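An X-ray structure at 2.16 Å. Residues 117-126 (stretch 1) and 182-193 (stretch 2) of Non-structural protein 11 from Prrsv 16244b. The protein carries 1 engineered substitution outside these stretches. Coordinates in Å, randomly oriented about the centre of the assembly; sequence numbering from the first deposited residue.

Stretch 1, residues 117-126: YLDDREREVA
Stretch 2 (182-193) DVYLPDLEAYLH

Stretch 1 begins as a loop in which Tyr-117 (phi/psi -63/145) and Asp-119 (-166/179) are extended but Leu-118 between them is not (-76/-27); a helix then starts at Asp-120 and runs on past Ala-126. Stretch 2 passes through Val-183 (-64/147) and Tyr-184 (-63/108) before residues 185-191 take helical phi/psi angles without regular helical bonding; i to i+3 contacts serve instead, among them Asp-187 N to Tyr-184 O (2.9 Å), Leu-188 N to Leu-185 O (3.0 Å) and Tyr-191 N to Leu-188 O (2.8 Å). The backbones come nearest at Glu-122 and Leu-185, whose CA atoms lie 5.5 Å apart, and the contact buries 556 Å² in total.

Asp-119 is the N-cap of the stretch 1 helix. Its p rotamer (chi1 58°, chi2 29°) folds the carboxylate back over the first turn, so that OD1 accepts from Glu-122 N at 2.9 Å. The other oxygen, OD2, is left to accept from Tyr-184 OH at 2.6 Å, lying at the edge of the tyrosine ring near its plane. Tyr-184 reaches this position with a t rotamer (chi1 -177°, chi2 -124°): its CA-to-CB bond points sideways, but the extended ring carries the hydroxyl to the helix start. On the way, its CD2 packs 3.9 Å from Leu-118 CD1, with Leu-118 in the m,t conformation (-61°, -174°).

Glu-122 is buried and ties both backbones together. Its CB also leaves sideways, and chi1 and chi2 are both t (-169°, 172°), with chi3 at 49°, extending the carboxylate toward two backbone amides. OE1 accepts from Leu-118 N within its own stretch at 2.9 Å (angle 166°), while OE2 accepts from Leu-185 N at 3.0 Å (162°), just where the second stretch enters its helical segment. Val-183 O lies 3.4 Å from the same OE2, but both are acceptors and form no hydrogen bond.

Arg-121 is nearly fully extended, with chi1 to chi3 all t (-161°, -173°, 170°) and chi4 at -165°. This spans the distance to Glu-189, where NH2 meets OE1 at 2.9 Å in a salt bridge; its hydrogen bond is weak, with an angle of only 121°. Pro-186 CB covers one face of the guanidinium, lying 3.8 Å from NE. A water links the arginine to the tyrosine, accepting from Arg-121 NH1 (2.6 Å) and donating to Tyr-184 OH (2.7 Å). Glu-189 itself adopts m,t (-87°, 167°) with chi3 at -14°, and its OE2 lies 3.2 Å from Val-125 CG2.

One turn along the helix, Val-125 points toward stretch 2 with chi1 t (173°), which spreads its methyls over several apolar partners: CG1 lies 3.8 Å from Leu-185 CB and 4.2 Å from Leu-192 CD1, while CG2 lies 3.9 Å from Pro-186 CG. Leu-185 (m,t; -63°, 178°) extends the patch through CD1, 3.8 Å from Ala-126 CB. Leu-192 is also m,t (-61°, -176°). Asp-120 and Arg-123 point away and take no part.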

# COMPACT_ATOMS: atom_id res chain seq x y z
N TYR A 117 -12.25 -7.51 20.53
CA TYR A 117 -11.48 -8.50 19.79
C TYR A 117 -12.25 -9.82 19.79
O TYR A 117 -12.95 -10.13 20.75
CB TYR A 117 -10.12 -8.71 20.45
CG TYR A 117 -9.19 -7.51 20.35
CD1 TYR A 117 -8.67 -7.11 19.13
CD2 TYR A 117 -8.84 -6.79 21.49
CE1 TYR A 117 -7.82 -6.02 19.04
CE2 TYR A 117 -7.99 -5.70 21.41
CZ TYR A 117 -7.47 -5.32 20.19
OH TYR A 117 -6.64 -4.23 20.11
N LEU A 118 -12.15 -10.58 18.71
CA LEU A 118 -12.84 -11.86 18.65
C LEU A 118 -12.10 -12.91 19.47
O LEU A 118 -12.73 -13.85 19.94
CB LEU A 118 -13.02 -12.35 17.21
CG LEU A 118 -13.87 -11.44 16.30
CD1 LEU A 118 -14.09 -12.13 14.96
CD2 LEU A 118 -15.20 -11.08 16.93
N ASP A 119 -10.79 -12.76 19.63
CA ASP A 119 -9.98 -13.69 20.42
C ASP A 119 -8.60 -13.10 20.72
O ASP A 119 -8.29 -11.98 20.28
CB ASP A 119 -9.88 -15.06 19.70
CG ASP A 119 -9.28 -14.96 18.30
OD1 ASP A 119 -8.47 -14.07 18.02
OD2 ASP A 119 -9.61 -15.83 17.48
N ASP A 120 -7.78 -13.85 21.45
CA ASP A 120 -6.41 -13.43 21.78
C ASP A 120 -5.51 -13.28 20.57
O ASP A 120 -4.62 -12.43 20.56
CB ASP A 120 -5.72 -14.42 22.73
CG ASP A 120 -6.19 -14.31 24.15
OD1 ASP A 120 -6.50 -13.18 24.61
OD2 ASP A 120 -6.22 -15.36 24.82
N ARG A 121 -5.73 -14.12 19.57
CA ARG A 121 -4.94 -14.05 18.36
C ARG A 121 -5.10 -12.68 17.66
O ARG A 121 -4.12 -12.09 17.20
CB ARG A 121 -5.29 -15.19 17.42
CG ARG A 121 -4.24 -15.47 16.37
CD ARG A 121 -4.75 -16.50 15.37
NE ARG A 121 -3.85 -16.61 14.22
CZ ARG A 121 -4.16 -17.21 13.07
NH1 ARG A 121 -5.35 -17.77 12.86
NH2 ARG A 121 -3.26 -17.24 12.08
N GLU A 122 -6.33 -12.16 17.63
CA GLU A 122 -6.59 -10.85 17.04
C GLU A 122 -5.96 -9.73 17.86
O GLU A 122 -5.32 -8.83 17.30
CB GLU A 122 -8.09 -10.61 16.88
CG GLU A 122 -8.39 -9.38 16.03
CD GLU A 122 -9.85 -9.21 15.70
OE1 GLU A 122 -10.71 -9.28 16.61
OE2 GLU A 122 -10.15 -8.97 14.51
N ARG A 123 -6.14 -9.79 19.17
CA ARG A 123 -5.48 -8.87 20.11
C ARG A 123 -3.98 -8.80 19.84
O ARG A 123 -3.40 -7.71 19.78
CB ARG A 123 -5.74 -9.34 21.55
CG ARG A 123 -5.18 -8.47 22.65
CD ARG A 123 -5.63 -8.98 24.02
NE ARG A 123 -7.01 -8.63 24.35
CZ ARG A 123 -7.44 -7.43 24.79
NH1 ARG A 123 -6.60 -6.39 24.94
NH2 ARG A 123 -8.74 -7.27 25.08
N GLU A 124 -3.37 -9.96 19.65
CA GLU A 124 -1.94 -10.09 19.38
C GLU A 124 -1.54 -9.44 18.05
O GLU A 124 -0.54 -8.71 17.99
CB GLU A 124 -1.51 -11.57 19.43
CG GLU A 124 -0.12 -11.87 18.90
CD GLU A 124 0.43 -13.20 19.42
OE1 GLU A 124 -0.05 -14.27 18.97
N VAL A 125 -2.33 -9.69 16.99
CA VAL A 125 -2.07 -9.05 15.69
C VAL A 125 -2.21 -7.53 15.79
O VAL A 125 -1.40 -6.79 15.25
CB VAL A 125 -2.96 -9.63 14.55
CG1 VAL A 125 -2.79 -8.85 13.26
CG2 VAL A 125 -2.61 -11.08 14.31
N ALA A 126 -3.23 -7.07 16.51
CA ALA A 126 -3.40 -5.64 16.75
C ALA A 126 -2.16 -5.03 17.43
O ALA A 126 -1.67 -3.99 17.01
CB ALA A 126 -4.66 -5.39 17.57
N ASP A 182 -14.01 -4.15 10.11
CA ASP A 182 -14.07 -5.08 11.24
C ASP A 182 -13.59 -6.49 10.88
O ASP A 182 -14.00 -7.47 11.51
CB ASP A 182 -15.46 -5.10 11.86
CG ASP A 182 -16.51 -5.71 10.96
OD1 ASP A 182 -16.17 -6.28 9.89
OD2 ASP A 182 -17.69 -5.63 11.34
N VAL A 183 -12.71 -6.60 9.89
CA VAL A 183 -12.19 -7.90 9.49
C VAL A 183 -11.39 -8.53 10.63
O VAL A 183 -10.73 -7.83 11.41
CB VAL A 183 -11.31 -7.84 8.22
CG1 VAL A 183 -12.07 -7.22 7.06
CG2 VAL A 183 -10.01 -7.09 8.47
N TYR A 184 -11.45 -9.85 10.71
CA TYR A 184 -10.65 -10.63 11.64
C TYR A 184 -9.17 -10.44 11.30
O TYR A 184 -8.72 -10.94 10.28
CB TYR A 184 -11.04 -12.10 11.56
CG TYR A 184 -10.33 -13.00 12.54
CD1 TYR A 184 -9.60 -14.11 12.11
CD2 TYR A 184 -10.36 -12.74 13.91
CE1 TYR A 184 -8.95 -14.94 13.01
CE2 TYR A 184 -9.71 -13.57 14.81
CZ TYR A 184 -9.02 -14.67 14.36
OH TYR A 184 -8.37 -15.49 15.25
N LEU A 185 -8.45 -9.70 12.15
CA LEU A 185 -7.09 -9.24 11.80
C LEU A 185 -6.07 -10.33 11.42
O LEU A 185 -5.18 -10.08 10.59
CB LEU A 185 -6.50 -8.35 12.91
CG LEU A 185 -7.20 -7.02 13.24
CD1 LEU A 185 -6.49 -6.34 14.40
CD2 LEU A 185 -7.22 -6.10 12.03
N PRO A 186 -6.19 -11.54 12.01
CA PRO A 186 -5.29 -12.60 11.54
C PRO A 186 -5.45 -12.99 10.07
O PRO A 186 -4.48 -13.46 9.49
CB PRO A 186 -5.60 -13.76 12.49
CG PRO A 186 -5.97 -13.07 13.76
CD PRO A 186 -6.80 -11.89 13.30
N ASP A 187 -6.62 -12.73 9.45
CA ASP A 187 -6.77 -12.89 7.98
C ASP A 187 -5.84 -12.02 7.16
O ASP A 187 -5.59 -12.32 5.99
CB ASP A 187 -8.20 -12.56 7.51
CG ASP A 187 -9.23 -13.55 7.97
OD1 ASP A 187 -8.90 -14.70 8.36
OD2 ASP A 187 -10.42 -13.18 7.93
N LEU A 188 -5.38 -10.91 7.74
CA LEU A 188 -4.46 -10.01 7.07
C LEU A 188 -2.97 -10.26 7.33
O LEU A 188 -2.15 -9.66 6.66
CB LEU A 188 -4.78 -8.56 7.44
CG LEU A 188 -6.24 -8.10 7.36
CD1 LEU A 188 -6.33 -6.63 7.71
CD2 LEU A 188 -6.84 -8.37 5.99
N GLU A 189 -2.63 -11.12 8.31
CA GLU A 189 -1.23 -11.42 8.71
C GLU A 189 -0.27 -11.62 7.54
O GLU A 189 0.83 -11.07 7.53
CB GLU A 189 -1.15 -12.69 9.58
CG GLU A 189 -1.35 -12.50 11.07
CD GLU A 189 -1.57 -13.82 11.84
OE1 GLU A 189 -1.85 -14.88 11.20
OE2 GLU A 189 -1.49 -13.82 13.09
N ALA A 190 -0.70 -12.40 6.56
CA ALA A 190 0.10 -12.70 5.37
C ALA A 190 0.46 -11.47 4.52
O ALA A 190 1.40 -11.53 3.71
CB ALA A 190 -0.61 -13.74 4.51
N TYR A 191 -0.29 -10.38 4.70
CA TYR A 191 -0.03 -9.13 3.98
C TYR A 191 0.78 -8.09 4.76
O TYR A 191 1.21 -7.09 4.17
CB TYR A 191 -1.35 -8.51 3.56
CG TYR A 191 -2.25 -9.43 2.77
CD1 TYR A 191 -1.98 -9.72 1.44
CD2 TYR A 191 -3.36 -10.03 3.35
CE1 TYR A 191 -2.79 -10.56 0.70
CE2 TYR A 191 -4.18 -10.87 2.63
CZ TYR A 191 -3.89 -11.14 1.30
OH TYR A 191 -4.70 -11.97 0.57
N LEU A 192 1.00 -8.32 6.05
CA LEU A 192 1.56 -7.30 6.94
C LEU A 192 3.08 -7.30 7.11
O LEU A 192 3.59 -6.52 7.91
CB LEU A 192 0.91 -7.38 8.33
CG LEU A 192 -0.61 -7.17 8.40
CD1 LEU A 192 -1.07 -7.20 9.85
CD2 LEU A 192 -1.04 -5.88 7.71
N HIS A 193 3.81 -8.15 6.38
CA HIS A 193 5.27 -8.21 6.52
C HIS A 193 5.98 -8.11 5.17
O HIS A 193 6.69 -9.03 4.77
CB HIS A 193 5.67 -9.49 7.26
CG HIS A 193 4.91 -9.69 8.53
ND1 HIS A 193 5.10 -8.90 9.64
CD2 HIS A 193 3.93 -10.56 8.85
CE1 HIS A 193 4.28 -9.29 10.60
NE2 HIS A 193 3.56 -10.29 10.15
O HOH W 1 -7.66 -17.80 14.12